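Local coordinates for CSOR (PDB 4ADZ), which represses a copper-sensitive operon as a copper-sensing transcription regulator, probably leaving its operator DNA when it binds copper(I), at the interface of chains A and B and the interface of chains A and C. Coordinates in Å, arbitrary orientation; residue numbers count along the deposited sequence, not the author numbering. Chains: chain A/B/C, CSOR.

Helix 78-114 takes part in every contact. It pairs chain A with chain B in contact 1, where helix 48-73 joins it, and packs against the C-terminal helix across A and C in contacts 2, 3 and 4. Between C-alpha centres, contacts 3 and 4 are about 13 Å apart; they pair A:Arg105 with C:Asp120 and C:Arg105 with A:Asp120. Contact 2 lies about 22 and 19 Å from them, and contact 1 about 18 Å from contact 2 and 32 and 33 Å from contacts 3 and 4. Two interface types thus meet in the tetramer, probably the CsoR-family dimer of dimers.

Contact 1: the interface of chains A and B. Residues chain A 65, 68, 85, 88-89, 92; chain B 61, 92, 95.
The hydroxyl OG1 of A:Thr89 makes a weak hydrogen bond of 3.3 Å back to A:Val85 O, while its methyl CG2 faces B:Leu92. Here two all-helical CsoR-family subunits pair through helices 48-73 and 78-114. With chi1 at 60°, OG1 sits between backbone N and carbonyl carbon, and CG2 is swung toward the partner, 3.5 Å from B:Leu92 CB. B:Leu92, with 77 Å² hidden, fills a pocket of chain A, sliding past A:Thr89 and A:Val85 in the opposite direction. Its CD1 branch meets CD1 of A:Leu92 at 3.6 Å, the two copies of the same leucine crossing at about a right angle. Its other branch, CD2, reaches tip to tip to A:Ile65 CD1 at 3.9 Å and also touches A:Leu68 CD1. A:Ile65 lies across B:Ile61 as well, its CD1 being 4.0 Å from B:Ile61 CG2. Cut back to an alanine, A:Ile65 would lose everything beyond CB, which would probably open a gap beside B:Leu92 CD2 and B:Ile61 CG2, letting the leucine tip shift. A:Val85 CG2 meets the edge of the B:Phe95 ring in its plane, 3.6 Å from CE2, and A:Val85 CG1 rests 3.5 Å from B:Leu92 O.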
# COMPACT_ATOMS: atom_id res chain seq x y z
N ILE A 65 -1.78 -18.23 7.52
CA ILE A 65 -2.12 -17.66 8.76
C ILE A 65 -1.88 -18.70 9.88
O ILE A 65 -1.43 -18.34 11.00
CB ILE A 65 -3.55 -17.13 8.84
CG1 ILE A 65 -3.90 -16.21 7.67
CG2 ILE A 65 -3.80 -16.45 10.17
CD1 ILE A 65 -2.98 -14.99 7.48
N LEU A 68 1.68 -18.45 10.56
CA LEU A 68 1.96 -17.34 11.44
C LEU A 68 1.70 -17.65 12.91
O LEU A 68 2.47 -17.25 13.81
CB LEU A 68 1.13 -16.11 11.05
CG LEU A 68 1.57 -15.42 9.77
CD1 LEU A 68 0.48 -14.41 9.36
CD2 LEU A 68 2.97 -14.81 9.97
N VAL A 85 4.05 -12.41 7.04
CA VAL A 85 2.88 -11.48 7.03
C VAL A 85 2.78 -10.85 5.63
O VAL A 85 1.67 -10.75 5.02
CB VAL A 85 2.87 -10.43 8.13
CG1 VAL A 85 1.74 -9.33 7.96
CG2 VAL A 85 2.81 -11.08 9.54
N SER A 88 1.47 -13.14 3.05
CA SER A 88 0.02 -13.37 3.20
C SER A 88 -0.79 -12.17 2.72
O SER A 88 -1.78 -12.33 2.03
CB SER A 88 -0.31 -13.67 4.64
OG SER A 88 0.47 -14.78 5.08
N THR A 89 -0.31 -10.98 2.98
CA THR A 89 -1.01 -9.75 2.51
C THR A 89 -0.95 -9.70 0.99
O THR A 89 -1.95 -9.39 0.31
CB THR A 89 -0.48 -8.45 3.18
OG1 THR A 89 0.93 -8.26 2.92
CG2 THR A 89 -0.69 -8.47 4.68
N LEU A 92 -3.47 -12.09 -0.46
CA LEU A 92 -4.85 -11.50 -0.33
C LEU A 92 -5.09 -10.44 -1.40
O LEU A 92 -6.21 -10.36 -1.94
CB LEU A 92 -5.09 -10.91 1.06
CG LEU A 92 -5.48 -11.94 2.13
CD1 LEU A 92 -5.15 -11.43 3.51
CD2 LEU A 92 -6.95 -12.44 2.04
N ILE B 61 -7.86 -12.92 12.67
CA ILE B 61 -7.59 -12.97 11.24
C ILE B 61 -7.95 -14.28 10.56
O ILE B 61 -8.54 -14.27 9.51
CB ILE B 61 -6.10 -12.59 10.92
CG1 ILE B 61 -5.82 -11.12 11.36
CG2 ILE B 61 -5.75 -12.96 9.45
CD1 ILE B 61 -4.34 -10.80 11.66
N LEU B 92 -3.82 -7.62 9.26
CA LEU B 92 -2.43 -8.17 9.12
C LEU B 92 -1.39 -7.06 9.23
O LEU B 92 -0.32 -7.28 9.82
CB LEU B 92 -2.26 -8.95 7.81
CG LEU B 92 -2.78 -10.38 7.84
CD1 LEU B 92 -3.10 -10.87 6.45
CD2 LEU B 92 -1.87 -11.38 8.61
N PHE B 95 -1.11 -5.98 12.82
CA PHE B 95 -0.31 -7.05 13.50
C PHE B 95 1.20 -6.84 13.21
O PHE B 95 2.05 -6.83 14.14
CB PHE B 95 -0.78 -8.44 13.02
CG PHE B 95 0.10 -9.59 13.48
CD1 PHE B 95 0.02 -10.11 14.77
CD2 PHE B 95 0.99 -10.18 12.61
CE1 PHE B 95 0.85 -11.16 15.17
CE2 PHE B 95 1.79 -11.26 13.00
CZ PHE B 95 1.73 -11.73 14.28

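Contact 2: the interface of chains A and C. Residues chain A 133-134, 136; chain C 93, 97, 133-134.
A:Leu134 points end-on at C:Leu97, tip to tip, with its CD1 branch 3.9 Å from C:Leu97 CG. This patch of the A/C interface, which probably links dimers into the tetramer, joins the last turns of the two C-terminal helices, 116-134 of chain A and 120-135 of chain C, to helix 78-114 of chain C. The CD2 branch of A:Leu134 turns the other way, lying over the backbone of C:Leu134 at 4.0 Å from its CA and also against C:Leu133 CB. With both branches engaged, A:Leu134 has 87 Å² hidden by chain C. The partner leucine is held differently: C:Leu134 crosses A:Leu133 at about a right angle, its CD2 3.7 Å from A:Leu133 CG. Its CD1 leans on A:Leu133 O at 3.3 Å.

A:Leu134 and C:Leu134 adopt different rotamers. In chain A, CG is anti to the carbonyl carbon (chi1 -67°), which directs the side chain toward C:Leu97; in chain C it is anti to the backbone N (chi1 -170°), which carries it over A:Leu133. The two-fold relation is therefore not exact here. C:Gln93 stretches beyond CG along the edge of the apolar group and brings its amide near the end of the chain A helix. A water links the two, lying 2.7 Å from A:Leu134 O and 2.9 Å from C:Gln93 NE2, with 160° at the amide hydrogen.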
# COMPACT_ATOMS: atom_id res chain seq x y z
N LEU A 133 -8.86 -0.94 -1.28
CA LEU A 133 -7.73 -1.83 -1.58
C LEU A 133 -6.39 -1.09 -1.59
O LEU A 133 -5.38 -1.58 -1.01
CB LEU A 133 -7.92 -2.54 -2.91
CG LEU A 133 -6.95 -3.61 -3.41
CD1 LEU A 133 -6.67 -4.67 -2.35
CD2 LEU A 133 -7.53 -4.31 -4.65
N LEU A 134 -6.36 0.07 -2.20
CA LEU A 134 -5.14 0.87 -2.22
C LEU A 134 -4.64 1.32 -0.85
O LEU A 134 -3.44 1.58 -0.69
CB LEU A 134 -5.28 2.02 -3.20
CG LEU A 134 -5.37 1.68 -4.71
CD1 LEU A 134 -5.57 2.98 -5.48
CD2 LEU A 134 -4.21 0.86 -5.26
N THR A 136 -4.66 -0.36 1.83
CA THR A 136 -3.87 -1.42 2.45
C THR A 136 -2.62 -1.60 1.56
O THR A 136 -2.14 -2.70 1.33
CB THR A 136 -4.66 -2.74 2.63
OG1 THR A 136 -6.08 -2.50 2.76
CG2 THR A 136 -4.16 -3.46 3.84
OXT THR A 136 -2.04 -0.62 1.02
N GLN C 93 -2.36 9.10 -5.22
CA GLN C 93 -3.29 7.95 -5.30
C GLN C 93 -4.69 8.44 -5.64
O GLN C 93 -5.38 7.86 -6.47
CB GLN C 93 -3.32 7.16 -4.01
CG GLN C 93 -2.05 6.32 -3.87
CD GLN C 93 -2.22 5.09 -2.95
OE1 GLN C 93 -3.12 5.04 -2.09
NE2 GLN C 93 -1.38 4.08 -3.19
N LEU C 97 -6.90 7.44 -8.90
CA LEU C 97 -8.23 6.80 -8.78
C LEU C 97 -9.22 7.58 -9.66
O LEU C 97 -10.08 6.99 -10.28
CB LEU C 97 -8.68 6.78 -7.34
CG LEU C 97 -8.23 5.63 -6.46
CD1 LEU C 97 -8.48 5.97 -4.98
CD2 LEU C 97 -9.07 4.42 -6.87
N LEU C 133 -0.04 0.00 -8.91
CA LEU C 133 -0.32 1.06 -7.93
C LEU C 133 -0.29 0.49 -6.51
O LEU C 133 0.22 1.12 -5.58
CB LEU C 133 -1.66 1.74 -8.19
CG LEU C 133 -1.76 2.70 -9.39
CD1 LEU C 133 -3.22 3.04 -9.71
CD2 LEU C 133 -0.95 3.97 -9.11
N LEU C 134 -0.82 -0.73 -6.39
CA LEU C 134 -0.92 -1.36 -5.08
C LEU C 134 0.44 -1.71 -4.49
O LEU C 134 0.59 -1.71 -3.28
CB LEU C 134 -1.81 -2.58 -5.17
CG LEU C 134 -2.21 -3.21 -3.84
CD1 LEU C 134 -2.61 -2.18 -2.78
CD2 LEU C 134 -3.34 -4.16 -4.16
O HOH W 1 -1.19 1.40 -2.14

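Contact 3: the interface of chains A and C. Residues chain A 105, 108; chain C 117, 120.
C:Asp120 OD2 lies over the face of the A:Arg105 guanidinium, above the centre of the group. In this CsoR-family tetramer the contact joins helix 78-114 of chain A to the start of helix 120-135 of chain C. OD2 and A:Arg105 NH1 form a salt bridge at 3.4 Å. The two planes are 34° apart and the oxygen sits above the guanidinium, so the pair is held by charge, with the oxygen over the face, rather than by a two-pronged edge-on match. The other carboxylate oxygen, OD1, rests on the aliphatic part of the same arginine, 3.6 Å from CG, and 3.5 Å from A:Val108 CG1. The arginine chain bends at chi3 (64°), which turns the guanidinium so that one face lies under OD2 while CG touches OD1. Without the guanidinium of A:Arg105, as with an alanine here, the C:Asp120 carboxylate would probably lose its opposite charge. In the next shell a water links A:Arg105 O, at 2.8 Å, to C:Asp120 OD2, at 2.7 Å, so one carboxylate oxygen is tied to both the side chain and the backbone of the arginine. C:Thr117, in the loop preceding the helix, brings its CA 4.1 Å from A:Val108 CG1.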
# COMPACT_ATOMS: atom_id res chain seq x y z
N ARG A 105 -15.00 -7.69 -15.98
CA ARG A 105 -15.35 -8.49 -17.14
C ARG A 105 -16.88 -8.69 -17.21
O ARG A 105 -17.49 -8.58 -18.31
CB ARG A 105 -14.62 -9.82 -17.15
CG ARG A 105 -13.17 -9.67 -17.59
CD ARG A 105 -12.39 -10.96 -17.36
NE ARG A 105 -12.90 -12.04 -18.17
CZ ARG A 105 -12.43 -12.35 -19.40
NH1 ARG A 105 -11.43 -11.68 -19.96
NH2 ARG A 105 -12.99 -13.35 -20.07
N VAL A 108 -18.55 -5.52 -18.28
CA VAL A 108 -18.39 -5.46 -19.77
C VAL A 108 -19.37 -6.38 -20.51
O VAL A 108 -20.05 -5.93 -21.46
CB VAL A 108 -16.92 -5.77 -20.20
CG1 VAL A 108 -16.78 -6.06 -21.70
CG2 VAL A 108 -16.03 -4.60 -19.82
N THR C 117 -17.23 -8.63 -26.02
CA THR C 117 -16.34 -8.64 -24.86
C THR C 117 -14.90 -8.25 -25.26
O THR C 117 -13.98 -8.42 -24.45
CB THR C 117 -16.41 -10.00 -24.11
OG1 THR C 117 -16.07 -11.06 -25.00
CG2 THR C 117 -17.82 -10.26 -23.56
N ASP C 120 -12.65 -6.53 -22.73
CA ASP C 120 -11.95 -7.33 -21.72
C ASP C 120 -10.44 -7.14 -21.73
O ASP C 120 -9.82 -7.25 -20.67
CB ASP C 120 -12.31 -8.81 -21.85
CG ASP C 120 -13.72 -9.12 -21.32
OD1 ASP C 120 -14.31 -8.26 -20.64
OD2 ASP C 120 -14.15 -10.28 -21.50
O HOH W 2 -16.65 -10.03 -20.59

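Contact 4: the interface of chains A and C. Residues chain A 119-120, 123; chain C 101, 105, 109.
Helix 116-134 of chain A runs roughly antiparallel to helix 78-114 of chain C, so that A:Ile119 faces C:Ala109 and A:Val123 faces C:Glu101. The patch belongs to the A/C interface, which probably joins dimers in the tetramer. A:Val123 packs on the backbone of the opposing helix: its CG1, anti to the backbone N (chi1 167°), projects to 3.6 Å from C:Glu101 O and also touches the CG of that glutamate. A:Ile119 approaches C:Ala109 loosely, its CG2 4.4 Å from the backbone N.

Between these two contacts, A:Asp120 meets C:Arg105, which is poorly ordered, so its details are tentative. The two side chains cross at a slant, with carboxylate and guanidinium planes 86° apart. A:Asp120 OD1 leans on the methylene part of the arginine, 3.4 Å from CD, and remains 4.8 Å from C:Arg105 NE. The opposite charges are thus near without touching, and any attraction between them is probably weaker than in a direct salt bridge.

As modelled, the arginine instead bends at chi3 toward its own chain. There C:Arg105 NH1 tentatively forms a salt bridge with C:Glu101 OE2 at 3.5 Å, the glutamate oxygen lying in the guanidinium plane at its edge. A water at the same edge ties this pair to chain A: it is 3.2 Å from C:Glu101 OE2, accepts a hydrogen bond from C:Arg105 NH1 as modelled (3.0 Å, 162° at the hydrogen), and lies 2.9 Å from A:Asp120 O.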
# COMPACT_ATOMS: atom_id res chain seq x y z
N ILE A 119 -24.49 1.58 -15.18
CA ILE A 119 -23.06 1.45 -15.50
C ILE A 119 -22.25 2.38 -14.61
O ILE A 119 -21.26 1.97 -14.02
CB ILE A 119 -22.75 1.82 -16.98
CG1 ILE A 119 -23.27 0.67 -17.90
CG2 ILE A 119 -21.23 2.10 -17.17
CD1 ILE A 119 -23.17 0.91 -19.42
N ASP A 120 -22.67 3.64 -14.55
CA ASP A 120 -21.97 4.63 -13.73
C ASP A 120 -21.91 4.22 -12.25
O ASP A 120 -20.85 4.33 -11.63
CB ASP A 120 -22.62 6.01 -13.90
CG ASP A 120 -22.40 6.58 -15.30
OD1 ASP A 120 -21.59 6.03 -16.09
OD2 ASP A 120 -23.07 7.61 -15.59
N VAL A 123 -19.48 1.35 -11.81
CA VAL A 123 -18.06 1.79 -11.92
C VAL A 123 -17.64 2.62 -10.71
O VAL A 123 -16.52 2.46 -10.21
CB VAL A 123 -17.82 2.55 -13.24
CG1 VAL A 123 -16.44 3.29 -13.19
CG2 VAL A 123 -17.90 1.54 -14.37
N GLU C 101 -11.31 5.80 -12.54
CA GLU C 101 -12.77 5.87 -12.62
C GLU C 101 -13.23 6.31 -14.01
O GLU C 101 -14.09 5.68 -14.61
CB GLU C 101 -13.36 6.75 -11.58
CG GLU C 101 -14.88 6.68 -11.61
CD GLU C 101 -15.55 7.22 -10.37
OE1 GLU C 101 -14.82 7.82 -9.57
OE2 GLU C 101 -16.79 7.04 -10.20
N ARG C 105 -15.24 3.95 -16.64
CA ARG C 105 -16.51 4.48 -17.18
C ARG C 105 -16.49 4.39 -18.71
O ARG C 105 -17.43 3.86 -19.31
CB ARG C 105 -16.77 5.90 -16.72
CG ARG C 105 -18.22 6.38 -16.79
CD ARG C 105 -18.54 7.49 -15.75
NE ARG C 105 -17.53 8.57 -15.67
CZ ARG C 105 -16.84 8.97 -14.59
NH1 ARG C 105 -16.99 8.39 -13.40
NH2 ARG C 105 -15.96 9.98 -14.68
N ALA C 109 -18.92 1.92 -20.91
CA ALA C 109 -19.80 2.65 -21.87
C ALA C 109 -19.52 2.24 -23.30
O ALA C 109 -20.46 2.07 -24.13
CB ALA C 109 -19.63 4.15 -21.73
O HOH W 3 -18.87 6.23 -12.48